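Local coordinates for protein fructose-bisphosphate aldolase (Thermus caldophilus, PDB 2FJK) that is a class II fructose-bisphosphate aldolase with a TIM-barrel fold, and holds 1,3-dihydroxyacetonephosphate in a pocket at the C-terminal ends of barrel strands, at residues P204-L217 against G246-A259. Residues are numbered along the deposited sequence; the frame is centred on the assembly and turned at random.
With 13P (1,3-dihydroxyacetonephosphate), chain E.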
loop_
_atom_site.group_PDB
_atom_site.type_symbol
_atom_site.label_atom_id
_atom_site.label_comp_id
_atom_site.label_asym_id
_atom_site.label_seq_id
_atom_site.Cartn_x
_atom_site.Cartn_y
_atom_site.Cartn_z
ATOM N N PRO A 204 -26.627 -15.857 -6.160
ATOM C CA PRO A 204 -26.678 -14.939 -7.299
ATOM C C PRO A 204 -26.187 -15.577 -8.599
ATOM O O PRO A 204 -25.235 -16.352 -8.595
ATOM C CB PRO A 204 -25.817 -13.758 -6.840
ATOM C CG PRO A 204 -24.988 -14.304 -5.732
ATOM C CD PRO A 204 -25.884 -15.270 -5.034
ATOM N N LEU A 205 -26.861 -15.270 -9.702
ATOM C CA LEU A 205 -26.492 -15.811 -11.009
ATOM C C LEU A 205 -25.612 -14.860 -11.793
ATOM O O LEU A 205 -25.706 -13.644 -11.632
ATOM C CB LEU A 205 -27.742 -16.128 -11.830
ATOM C CG LEU A 205 -28.707 -17.149 -11.227
ATOM C CD1 LEU A 205 -29.901 -17.368 -12.143
ATOM C CD2 LEU A 205 -27.996 -18.465 -10.951
ATOM N N VAL A 206 -24.778 -15.424 -12.662
ATOM C CA VAL A 206 -23.845 -14.638 -13.461
ATOM C C VAL A 206 -23.957 -14.862 -14.961
ATOM O O VAL A 206 -24.038 -15.999 -15.430
ATOM C CB VAL A 206 -22.403 -14.942 -13.037
ATOM C CG1 VAL A 206 -21.446 -13.941 -13.680
ATOM C CG2 VAL A 206 -22.313 -14.922 -11.529
ATOM N N LEU A 207 -23.933 -13.766 -15.712
ATOM C CA LEU A 207 -24.046 -13.826 -17.161
ATOM C C LEU A 207 -22.811 -13.277 -17.876
ATOM O O LEU A 207 -22.555 -12.078 -17.846
ATOM C CB LEU A 207 -25.279 -13.034 -17.606
ATOM C CG LEU A 207 -25.707 -13.141 -19.068
ATOM C CD1 LEU A 207 -26.085 -14.586 -19.371
ATOM C CD2 LEU A 207 -26.888 -12.215 -19.322
ATOM N N HIS A 208 -22.050 -14.158 -18.519
ATOM C CA HIS A 208 -20.867 -13.736 -19.259
ATOM C C HIS A 208 -21.195 -13.559 -20.729
ATOM O O HIS A 208 -22.318 -13.818 -21.151
ATOM C CB HIS A 208 -19.728 -14.747 -19.107
ATOM C CG HIS A 208 -19.103 -14.746 -17.750
ATOM N ND1 HIS A 208 -19.604 -15.483 -16.698
ATOM C CD2 HIS A 208 -18.041 -14.064 -17.260
ATOM C CE1 HIS A 208 -18.874 -15.256 -15.621
ATOM N NE2 HIS A 208 -17.921 -14.399 -15.934
ATOM N N GLY A 209 -20.204 -13.115 -21.499
ATOM C CA GLY A 209 -20.390 -12.901 -22.921
ATOM C C GLY A 209 -21.647 -12.098 -23.161
ATOM O O GLY A 209 -22.420 -12.391 -24.076
ATOM N N ALA A 210 -21.837 -11.062 -22.348
ATOM C CA ALA A 210 -23.040 -10.251 -22.448
ATOM C C ALA A 210 -22.922 -8.899 -23.130
ATOM O O ALA A 210 -23.818 -8.075 -22.994
ATOM C CB ALA A 210 -23.655 -10.076 -21.056
ATOM N N SER A 211 -21.844 -8.658 -23.868
ATOM C CA SER A 211 -21.711 -7.374 -24.554
ATOM C C SER A 211 -22.887 -7.144 -25.515
ATOM O O SER A 211 -23.490 -8.093 -26.014
ATOM C CB SER A 211 -20.395 -7.300 -25.333
ATOM O OG SER A 211 -19.336 -6.828 -24.516
ATOM N N ALA A 212 -23.195 -5.876 -25.771
ATOM C CA ALA A 212 -24.294 -5.504 -26.655
ATOM C C ALA A 212 -23.792 -5.286 -28.081
ATOM O O ALA A 212 -24.544 -5.418 -29.045
ATOM C CB ALA A 212 -24.981 -4.225 -26.129
ATOM N N VAL A 213 -22.515 -4.954 -28.207
ATOM C CA VAL A 213 -21.913 -4.725 -29.511
ATOM C C VAL A 213 -22.842 -3.851 -30.364
ATOM O O VAL A 213 -23.236 -4.237 -31.468
ATOM C CB VAL A 213 -21.665 -6.069 -30.224
ATOM C CG1 VAL A 213 -20.594 -5.900 -31.289
ATOM C CG2 VAL A 213 -21.264 -7.140 -29.196
ATOM N N PRO A 214 -23.198 -2.654 -29.854
ATOM C CA PRO A 214 -24.083 -1.701 -30.535
ATOM C C PRO A 214 -23.682 -1.385 -31.966
ATOM O O PRO A 214 -22.506 -1.167 -32.263
ATOM C CB PRO A 214 -24.041 -0.471 -29.624
ATOM C CG PRO A 214 -22.690 -0.581 -28.964
ATOM C CD PRO A 214 -22.617 -2.048 -28.642
ATOM N N GLN A 215 -24.681 -1.353 -32.845
ATOM C CA GLN A 215 -24.470 -1.095 -34.262
ATOM C C GLN A 215 -23.725 0.211 -34.505
ATOM O O GLN A 215 -22.757 0.247 -35.267
ATOM C CB GLN A 215 -25.818 -1.084 -34.993
ATOM C CG GLN A 215 -25.719 -0.971 -36.512
ATOM C CD GLN A 215 -24.781 -2.002 -37.128
ATOM O OE1 GLN A 215 -24.838 -3.190 -36.805
ATOM N NE2 GLN A 215 -23.919 -1.548 -38.031
ATOM N N GLU A 216 -24.178 1.281 -33.861
ATOM C CA GLU A 216 -23.532 2.575 -34.021
ATOM C C GLU A 216 -22.039 2.461 -33.719
ATOM O O GLU A 216 -21.214 3.049 -34.414
ATOM C CB GLU A 216 -24.188 3.626 -33.109
ATOM C CG GLU A 216 -24.930 3.061 -31.897
ATOM C CD GLU A 216 -26.235 2.357 -32.268
ATOM O OE1 GLU A 216 -27.097 2.998 -32.912
ATOM O OE2 GLU A 216 -26.400 1.167 -31.907
ATOM N N LEU A 217 -21.699 1.695 -32.685
ATOM C CA LEU A 217 -20.302 1.496 -32.306
ATOM C C LEU A 217 -19.590 0.757 -33.433
ATOM O O LEU A 217 -18.507 1.151 -33.869
ATOM C CB LEU A 217 -20.212 0.695 -30.998
ATOM C CG LEU A 217 -18.825 0.212 -30.543
ATOM C CD1 LEU A 217 -17.796 1.329 -30.661
ATOM C CD2 LEU A 217 -18.914 -0.292 -29.113
ATOM N N GLY A 246 -33.067 -13.252 -12.249
ATOM C CA GLY A 246 -32.088 -13.797 -11.315
ATOM C C GLY A 246 -30.621 -13.545 -11.634
ATOM O O GLY A 246 -29.744 -13.902 -10.848
ATOM N N ILE A 247 -30.352 -12.955 -12.794
ATOM C CA ILE A 247 -28.988 -12.638 -13.204
ATOM C C ILE A 247 -28.587 -11.411 -12.391
ATOM O O ILE A 247 -29.156 -10.337 -12.567
ATOM C CB ILE A 247 -28.923 -12.303 -14.724
ATOM C CG1 ILE A 247 -29.188 -13.564 -15.556
ATOM C CG2 ILE A 247 -27.566 -11.707 -15.077
ATOM C CD1 ILE A 247 -28.120 -14.627 -15.432
ATOM N N ALA A 248 -27.618 -11.579 -11.497
ATOM C CA ALA A 248 -27.166 -10.485 -10.636
ATOM C C ALA A 248 -25.832 -9.854 -11.047
ATOM O O ALA A 248 -25.517 -8.727 -10.635
ATOM C CB ALA A 248 -27.082 -10.972 -9.192
ATOM N N LYS A 249 -25.051 -10.577 -11.842
ATOM C CA LYS A 249 -23.755 -10.094 -12.304
ATOM C C LYS A 249 -23.627 -10.251 -13.812
ATOM O O LYS A 249 -23.826 -11.342 -14.358
ATOM C CB LYS A 249 -22.626 -10.859 -11.618
ATOM C CG LYS A 249 -21.280 -10.685 -12.303
ATOM C CD LYS A 249 -20.182 -11.464 -11.592
ATOM C CE LYS A 249 -18.876 -11.390 -12.382
ATOM N NZ LYS A 249 -17.745 -11.938 -11.600
ATOM N N ILE A 250 -23.277 -9.157 -14.479
ATOM C CA ILE A 250 -23.146 -9.160 -15.924
ATOM C C ILE A 250 -21.768 -8.681 -16.367
ATOM O O ILE A 250 -21.337 -7.572 -16.039
ATOM C CB ILE A 250 -24.225 -8.267 -16.550
ATOM C CG1 ILE A 250 -25.580 -8.596 -15.923
ATOM C CG2 ILE A 250 -24.288 -8.499 -18.042
ATOM C CD1 ILE A 250 -26.686 -7.676 -16.350
ATOM N N ASN A 251 -21.081 -9.529 -17.125
ATOM C CA ASN A 251 -19.750 -9.211 -17.615
ATOM C C ASN A 251 -19.765 -8.505 -18.967
ATOM O O ASN A 251 -20.496 -8.900 -19.878
ATOM C CB ASN A 251 -18.926 -10.489 -17.714
ATOM C CG ASN A 251 -18.099 -10.757 -16.471
ATOM O OD1 ASN A 251 -16.889 -10.499 -16.448
ATOM N ND2 ASN A 251 -18.741 -11.278 -15.428
ATOM N N THR A 252 -18.941 -7.466 -19.089
ATOM C CA THR A 252 -18.815 -6.686 -20.326
ATOM C C THR A 252 -17.340 -6.458 -20.629
ATOM O O THR A 252 -16.610 -5.909 -19.801
ATOM C CB THR A 252 -19.478 -5.300 -20.204
ATOM O OG1 THR A 252 -20.835 -5.460 -19.794
ATOM C CG2 THR A 252 -19.440 -4.563 -21.548
ATOM N N ASP A 253 -16.907 -6.858 -21.822
ATOM C CA ASP A 253 -15.510 -6.714 -22.208
ATOM C C ASP A 253 -15.379 -6.172 -23.634
ATOM O O ASP A 253 -14.815 -5.102 -23.842
ATOM C CB ASP A 253 -14.816 -8.079 -22.074
ATOM C CG ASP A 253 -13.338 -8.029 -22.387
ATOM O OD1 ASP A 253 -12.799 -6.928 -22.600
ATOM O OD2 ASP A 253 -12.710 -9.108 -22.416
ATOM N N THR A 254 -15.896 -6.922 -24.606
ATOM C CA THR A 254 -15.858 -6.521 -26.011
ATOM C C THR A 254 -16.312 -5.066 -26.252
ATOM O O THR A 254 -15.645 -4.314 -26.966
ATOM C CB THR A 254 -16.755 -7.447 -26.878
ATOM O OG1 THR A 254 -16.197 -8.766 -26.915
ATOM C CG2 THR A 254 -16.874 -6.907 -28.295
ATOM N N ASP A 255 -17.448 -4.682 -25.672
ATOM C CA ASP A 255 -17.965 -3.328 -25.858
ATOM C C ASP A 255 -16.919 -2.267 -25.518
ATOM O O ASP A 255 -16.775 -1.284 -26.239
ATOM C CB ASP A 255 -19.226 -3.088 -25.008
ATOM C CG ASP A 255 -20.453 -3.836 -25.532
ATOM O OD1 ASP A 255 -20.502 -4.169 -26.734
ATOM O OD2 ASP A 255 -21.386 -4.075 -24.736
ATOM N N LEU A 256 -16.189 -2.484 -24.427
ATOM C CA LEU A 256 -15.166 -1.546 -23.976
ATOM C C LEU A 256 -13.977 -1.493 -24.914
ATOM O O LEU A 256 -13.504 -0.413 -25.251
ATOM C CB LEU A 256 -14.684 -1.916 -22.579
ATOM C CG LEU A 256 -15.769 -2.205 -21.546
ATOM C CD1 LEU A 256 -15.108 -2.349 -20.190
ATOM C CD2 LEU A 256 -16.806 -1.094 -21.521
ATOM N N ARG A 257 -13.487 -2.661 -25.322
ATOM C CA ARG A 257 -12.349 -2.729 -26.238
ATOM C C ARG A 257 -12.675 -1.991 -27.517
ATOM O O ARG A 257 -11.882 -1.187 -27.993
ATOM C CB ARG A 257 -12.007 -4.173 -26.606
ATOM C CG ARG A 257 -11.551 -5.060 -25.477
ATOM C CD ARG A 257 -11.125 -6.417 -26.057
ATOM N NE ARG A 257 -10.972 -7.436 -25.031
ATOM C CZ ARG A 257 -10.393 -8.620 -25.231
ATOM N NH1 ARG A 257 -9.909 -8.933 -26.431
ATOM N NH2 ARG A 257 -10.297 -9.494 -24.229
ATOM N N LEU A 258 -13.843 -2.292 -28.081
ATOM C CA LEU A 258 -14.303 -1.661 -29.319
ATOM C C LEU A 258 -14.387 -0.150 -29.193
ATOM O O LEU A 258 -13.867 0.581 -30.035
ATOM C CB LEU A 258 -15.684 -2.186 -29.715
ATOM C CG LEU A 258 -15.797 -3.048 -30.971
ATOM C CD1 LEU A 258 -17.279 -3.166 -31.336
ATOM C CD2 LEU A 258 -15.010 -2.421 -32.125
ATOM N N ALA A 259 -15.055 0.322 -28.148
ATOM C CA ALA A 259 -15.177 1.760 -27.948
ATOM C C ALA A 259 -13.785 2.397 -27.853
ATOM O O ALA A 259 -13.483 3.362 -28.554
ATOM C CB ALA A 259 -15.985 2.046 -26.685
HETATM P P 13P E . -17.768 -10.186 -24.003
HETATM O O1P 13P E . -16.671 -10.518 -25.125
HETATM O O2P 13P E . -19.179 -10.499 -24.650
HETATM O O3P 13P E . -17.684 -8.673 -23.637
HETATM O O1 13P E . -17.470 -11.101 -22.717
HETATM C C1 13P E . -17.742 -10.570 -21.422
HETATM C C2 13P E . -17.630 -11.742 -20.479
HETATM O O2 13P E . -18.262 -12.768 -20.717
HETATM C C3 13P E . -16.743 -11.667 -19.237
HETATM O O3 13P E . -16.708 -12.926 -18.574
#
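Asp255 turns its carboxylate back from the first turn of helix 254-270 onto the backbone of 211-214, each oxygen using its syn lone pair: OD2 accepts from Ala212 N at 2.8 Å and OD1 from Val213 N at 2.6 Å. With CG beside its own backbone N (chi1 -72°), the group also lies against Ser211, whose OG in turn accepts from Asp255 N at 3.1 Å. This reciprocal pairing holds the loop to the helix start and would position the Ser211 hydroxyl, whose OG donates to O3P of 1,3-dihydroxyacetonephosphate (2.6 Å). The same phosphate oxygen receives the backbone N-H groups of Asp253 and Thr254 at the N-terminus of the helix, whose dipole would be expected to favour the negative charge, and Thr254 OG1 donates to O1P. Such a phosphate site, at the C-terminal ends of adjacent parallel strands, is characteristic of the many TIM-barrel enzymes that bind phosphate groups. Strands 205-207 and 247-252 run side by side in parallel, with a beta bulge where Leu205 O accepts from both Ala248 N and Lys249 N. Beyond it, Leu207 N meets Lys249 O almost head-on at 2.8 Å. On one face the extended Lys249 chain runs alongside Val206, its CD tight against CG1 (3.5 Å), and carries NZ to a salt bridge with Glu130. On the face that carries Leu207 and Ile250, Leu207 CB is touched by Ile247 CG2. His208 and Asn251 point the same way, ring and amide planes 25° apart, beside the ligand. At the far end Leu217 crosses Leu258 at a slant, CD2 3.8 Å from Leu258 CB, while its CD1 reaches Ala259 CA.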